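Local coordinates for mandelate racemase/muconate lactonizing protein (Thermobispora bispora, PDB 3VC5) that probably catalyses the magnesium-dependent dehydration of D-glucarate to 5-dehydro-4-deoxy-D-glucarate, as a member of the mandelate racemase/muconate lactonizing enzyme family, at residues H47-I55 and S339-L347. Residues are numbered along the deposited sequence; the frame is centred on the assembly and turned at random.
Sequences HQPWALRTI and SNSHLGISL. With PO4 (phosphate ion), chain B.
Arg-53, on the middle strand of the N-terminal sheet, reaches across to Ser-346 in the first turn of helix 344-355 and illustrates how one buried arginine can join two domains of an enolase-superfamily enzyme. Its NH2 gives the Ser-346 OG a hydrogen bond of 3.0 Å, bent to 140° at the hydrogen, with the oxygen lying in the guanidinium plane. One face of the same group lies over the backbone: Ser-341 O sits 3.2 Å above the plane, toward its rim, and the CB of His-342 packs against NH2 at 3.6 Å. Bends at chi2 and chi3 swing the guanidinium across the Ser-341 carbonyl. Glu-69 forms a salt bridge with NE and accepts from Leu-343 N and Ser-346 N, while His-313 also bonds to Ser-346 OG. Further along the strand the packing is apolar, Ile-55 CG2 meeting Ile-345 CD1 at 3.9 Å.

Toward His-47 the fit is looser. Ala-51 CB stands 4.0 Å from Ser-341 CB, and a water links Ser-341 O to Arg-53 NH1, the latter by a weak bond. Here the His-47 ring turns its edge to a phosphate ion, probably from the crystallisation liquor, NE2 donating almost straight (174°) to O1, while ND1 pairs with Asp-37. Lys-211, a predicted proton acceptor, also binds this ion, which places the polar end beside the probable active site.

An alanine in place of Arg-53 would probably leave Glu-69 without its cationic mate and open a gap over Ser-341 and His-342. The chemistry thus implies a division of labour: the salt bridge positions Arg-53; its Ser-346 bond, the Glu-69 bonds to backbone N-H groups and the isoleucine pair fasten sheet to helix; and His-47 presents an N-H to the anion, consistent with a pocket for an anionic group.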
loop_
_atom_site.group_PDB
_atom_site.type_symbol
_atom_site.label_atom_id
_atom_site.label_comp_id
_atom_site.label_asym_id
_atom_site.label_seq_id
_atom_site.Cartn_x
_atom_site.Cartn_y
_atom_site.Cartn_z
ATOM N N HIS A 47 -16.874 -29.189 -9.566
ATOM C CA HIS A 47 -17.605 -28.478 -8.515
ATOM C C HIS A 47 -18.805 -29.294 -8.032
ATOM O O HIS A 47 -19.482 -29.943 -8.834
ATOM C CB HIS A 47 -18.157 -27.158 -9.061
ATOM C CG HIS A 47 -17.131 -26.081 -9.228
ATOM N ND1 HIS A 47 -17.441 -24.744 -9.112
ATOM C CD2 HIS A 47 -15.804 -26.142 -9.516
ATOM C CE1 HIS A 47 -16.347 -24.021 -9.311
ATOM N NE2 HIS A 47 -15.336 -24.847 -9.544
ATOM N N GLN A 48 -19.066 -29.235 -6.721
ATOM C CA GLN A 48 -20.197 -29.925 -6.125
ATOM C C GLN A 48 -21.502 -29.175 -6.417
ATOM O O GLN A 48 -21.482 -28.020 -6.828
ATOM C CB GLN A 48 -19.993 -30.096 -4.624
ATOM C CG GLN A 48 -18.923 -31.137 -4.276
ATOM C CD GLN A 48 -18.359 -30.929 -2.894
ATOM O OE1 GLN A 48 -17.707 -29.911 -2.623
ATOM N NE2 GLN A 48 -18.603 -31.887 -2.005
ATOM N N PRO A 49 -22.644 -29.827 -6.177
ATOM C CA PRO A 49 -23.908 -29.174 -6.550
ATOM C C PRO A 49 -24.271 -27.943 -5.698
ATOM O O PRO A 49 -25.131 -27.128 -6.100
ATOM C CB PRO A 49 -24.971 -30.279 -6.337
ATOM C CG PRO A 49 -24.238 -31.537 -6.137
ATOM C CD PRO A 49 -22.809 -31.230 -5.756
ATOM N N TRP A 50 -23.658 -27.840 -4.529
ATOM C CA TRP A 50 -23.805 -26.664 -3.658
ATOM C C TRP A 50 -22.443 -26.034 -3.433
ATOM O O TRP A 50 -21.474 -26.754 -3.123
ATOM C CB TRP A 50 -24.380 -27.050 -2.297
ATOM C CG TRP A 50 -25.739 -27.666 -2.368
ATOM C CD1 TRP A 50 -26.047 -29.013 -2.308
ATOM C CD2 TRP A 50 -26.994 -26.977 -2.533
ATOM N NE1 TRP A 50 -27.417 -29.187 -2.402
ATOM C CE2 TRP A 50 -28.013 -27.958 -2.546
ATOM C CE3 TRP A 50 -27.352 -25.628 -2.660
ATOM C CZ2 TRP A 50 -29.363 -27.630 -2.696
ATOM C CZ3 TRP A 50 -28.685 -25.301 -2.805
ATOM C CH2 TRP A 50 -29.684 -26.305 -2.813
ATOM N N ALA A 51 -22.374 -24.708 -3.566
ATOM C CA ALA A 51 -21.208 -23.932 -3.164
ATOM C C ALA A 51 -21.567 -23.255 -1.832
ATOM O O ALA A 51 -22.723 -22.888 -1.607
ATOM C CB ALA A 51 -20.852 -22.889 -4.224
ATOM N N LEU A 52 -20.584 -23.133 -0.940
ATOM C CA LEU A 52 -20.804 -22.581 0.401
ATOM C C LEU A 52 -20.173 -21.180 0.494
ATOM O O LEU A 52 -19.113 -20.920 -0.094
ATOM C CB LEU A 52 -20.087 -23.477 1.413
ATOM C CG LEU A 52 -20.435 -24.978 1.359
ATOM C CD1 LEU A 52 -19.663 -25.766 2.411
ATOM C CD2 LEU A 52 -21.944 -25.214 1.498
ATOM N N ARG A 53 -20.779 -20.319 1.302
ATOM C CA ARG A 53 -20.216 -19.005 1.639
ATOM C C ARG A 53 -20.630 -18.680 3.061
ATOM O O ARG A 53 -21.560 -19.309 3.605
ATOM C CB ARG A 53 -20.713 -17.880 0.705
ATOM C CG ARG A 53 -20.324 -18.034 -0.764
ATOM C CD ARG A 53 -18.830 -17.925 -1.013
ATOM N NE ARG A 53 -18.383 -16.549 -1.264
ATOM C CZ ARG A 53 -17.113 -16.241 -1.541
ATOM N NH1 ARG A 53 -16.210 -17.218 -1.588
ATOM N NH2 ARG A 53 -16.734 -14.971 -1.741
ATOM N N THR A 54 -19.994 -17.660 3.629
ATOM C CA THR A 54 -20.403 -17.149 4.928
ATOM C C THR A 54 -20.664 -15.667 4.731
ATOM O O THR A 54 -19.821 -14.921 4.176
ATOM C CB THR A 54 -19.286 -17.320 5.993
ATOM O OG1 THR A 54 -18.976 -18.702 6.117
ATOM C CG2 THR A 54 -19.765 -16.794 7.352
ATOM N N ILE A 55 -21.868 -15.259 5.097
ATOM C CA ILE A 55 -22.223 -13.855 5.073
ATOM C C ILE A 55 -22.018 -13.233 6.449
ATOM O O ILE A 55 -22.441 -13.781 7.468
ATOM C CB ILE A 55 -23.691 -13.680 4.630
ATOM C CG1 ILE A 55 -23.901 -14.435 3.311
ATOM C CG2 ILE A 55 -24.070 -12.206 4.562
ATOM C CD1 ILE A 55 -23.024 -14.037 2.169
ATOM N N SER A 339 -11.264 -15.180 -8.866
ATOM C CA SER A 339 -12.614 -15.347 -8.351
ATOM C C SER A 339 -12.798 -16.773 -7.773
ATOM O O SER A 339 -12.184 -17.735 -8.276
ATOM C CB SER A 339 -13.625 -15.065 -9.481
ATOM O OG SER A 339 -14.937 -15.377 -9.064
ATOM N N ASN A 340 -13.646 -16.910 -6.744
ATOM C CA ASN A 340 -14.276 -18.195 -6.403
ATOM C C ASN A 340 -15.802 -17.974 -6.467
ATOM O O ASN A 340 -16.269 -16.807 -6.391
ATOM C CB ASN A 340 -13.934 -18.655 -4.990
ATOM C CG ASN A 340 -12.564 -19.282 -4.879
ATOM O OD1 ASN A 340 -11.698 -18.728 -4.208
ATOM N ND2 ASN A 340 -12.361 -20.440 -5.502
ATOM N N SER A 341 -16.579 -19.054 -6.575
ATOM C CA SER A 341 -18.049 -18.919 -6.625
ATOM C C SER A 341 -18.487 -17.951 -5.547
ATOM O O SER A 341 -18.144 -18.160 -4.368
ATOM C CB SER A 341 -18.665 -20.273 -6.310
ATOM O OG SER A 341 -18.180 -21.236 -7.238
ATOM N N HIS A 342 -19.281 -16.938 -5.905
ATOM C CA HIS A 342 -19.525 -15.858 -4.941
ATOM C C HIS A 342 -20.819 -15.119 -5.251
ATOM O O HIS A 342 -21.432 -15.291 -6.321
ATOM C CB HIS A 342 -18.341 -14.846 -4.962
ATOM C CG HIS A 342 -18.246 -14.048 -6.232
ATOM N ND1 HIS A 342 -19.067 -12.965 -6.477
ATOM C CD2 HIS A 342 -17.508 -14.224 -7.365
ATOM C CE1 HIS A 342 -18.797 -12.468 -7.679
ATOM N NE2 HIS A 342 -17.858 -13.216 -8.241
ATOM N N LEU A 343 -21.248 -14.300 -4.296
ATOM C CA LEU A 343 -22.503 -13.566 -4.416
ATOM C C LEU A 343 -22.253 -12.056 -4.559
ATOM O O LEU A 343 -21.128 -11.618 -4.899
ATOM C CB LEU A 343 -23.387 -13.901 -3.203
ATOM C CG LEU A 343 -23.658 -15.393 -3.033
ATOM C CD1 LEU A 343 -24.496 -15.588 -1.768
ATOM C CD2 LEU A 343 -24.394 -15.949 -4.260
ATOM N N GLY A 344 -23.293 -11.253 -4.360
ATOM C CA GLY A 344 -23.224 -9.846 -4.714
ATOM C C GLY A 344 -22.444 -8.965 -3.736
ATOM O O GLY A 344 -22.006 -7.877 -4.092
ATOM N N ILE A 345 -22.277 -9.418 -2.495
ATOM C CA ILE A 345 -21.462 -8.650 -1.542
ATOM C C ILE A 345 -20.014 -8.704 -2.030
ATOM O O ILE A 345 -19.352 -7.666 -2.178
ATOM C CB ILE A 345 -21.601 -9.196 -0.122
ATOM C CG1 ILE A 345 -23.037 -8.951 0.375
ATOM C CG2 ILE A 345 -20.518 -8.561 0.819
ATOM C CD1 ILE A 345 -23.404 -9.870 1.559
ATOM N N SER A 346 -19.551 -9.910 -2.341
ATOM C CA SER A 346 -18.199 -10.090 -2.925
ATOM C C SER A 346 -18.098 -9.332 -4.253
ATOM O O SER A 346 -17.099 -8.670 -4.504
ATOM C CB SER A 346 -17.877 -11.562 -3.155
ATOM O OG SER A 346 -17.544 -12.139 -1.911
ATOM N N LEU A 347 -19.132 -9.402 -5.096
ATOM C CA LEU A 347 -19.055 -8.690 -6.398
ATOM C C LEU A 347 -18.939 -7.181 -6.190
ATOM O O LEU A 347 -18.125 -6.515 -6.868
ATOM C CB LEU A 347 -20.267 -8.968 -7.298
ATOM C CG LEU A 347 -20.160 -8.393 -8.727
ATOM C CD1 LEU A 347 -18.961 -8.905 -9.495
ATOM C CD2 LEU A 347 -21.438 -8.701 -9.501
HETATM P P PO4 B . -12.476 -22.800 -9.266
HETATM O O1 PO4 B . -12.589 -24.146 -9.870
HETATM O O2 PO4 B . -13.874 -22.222 -9.323
HETATM O O3 PO4 B . -12.037 -22.874 -7.863
HETATM O O4 PO4 B . -11.536 -22.033 -10.046
HETATM O O HOH W 1 -16.310 -19.962 -2.724
#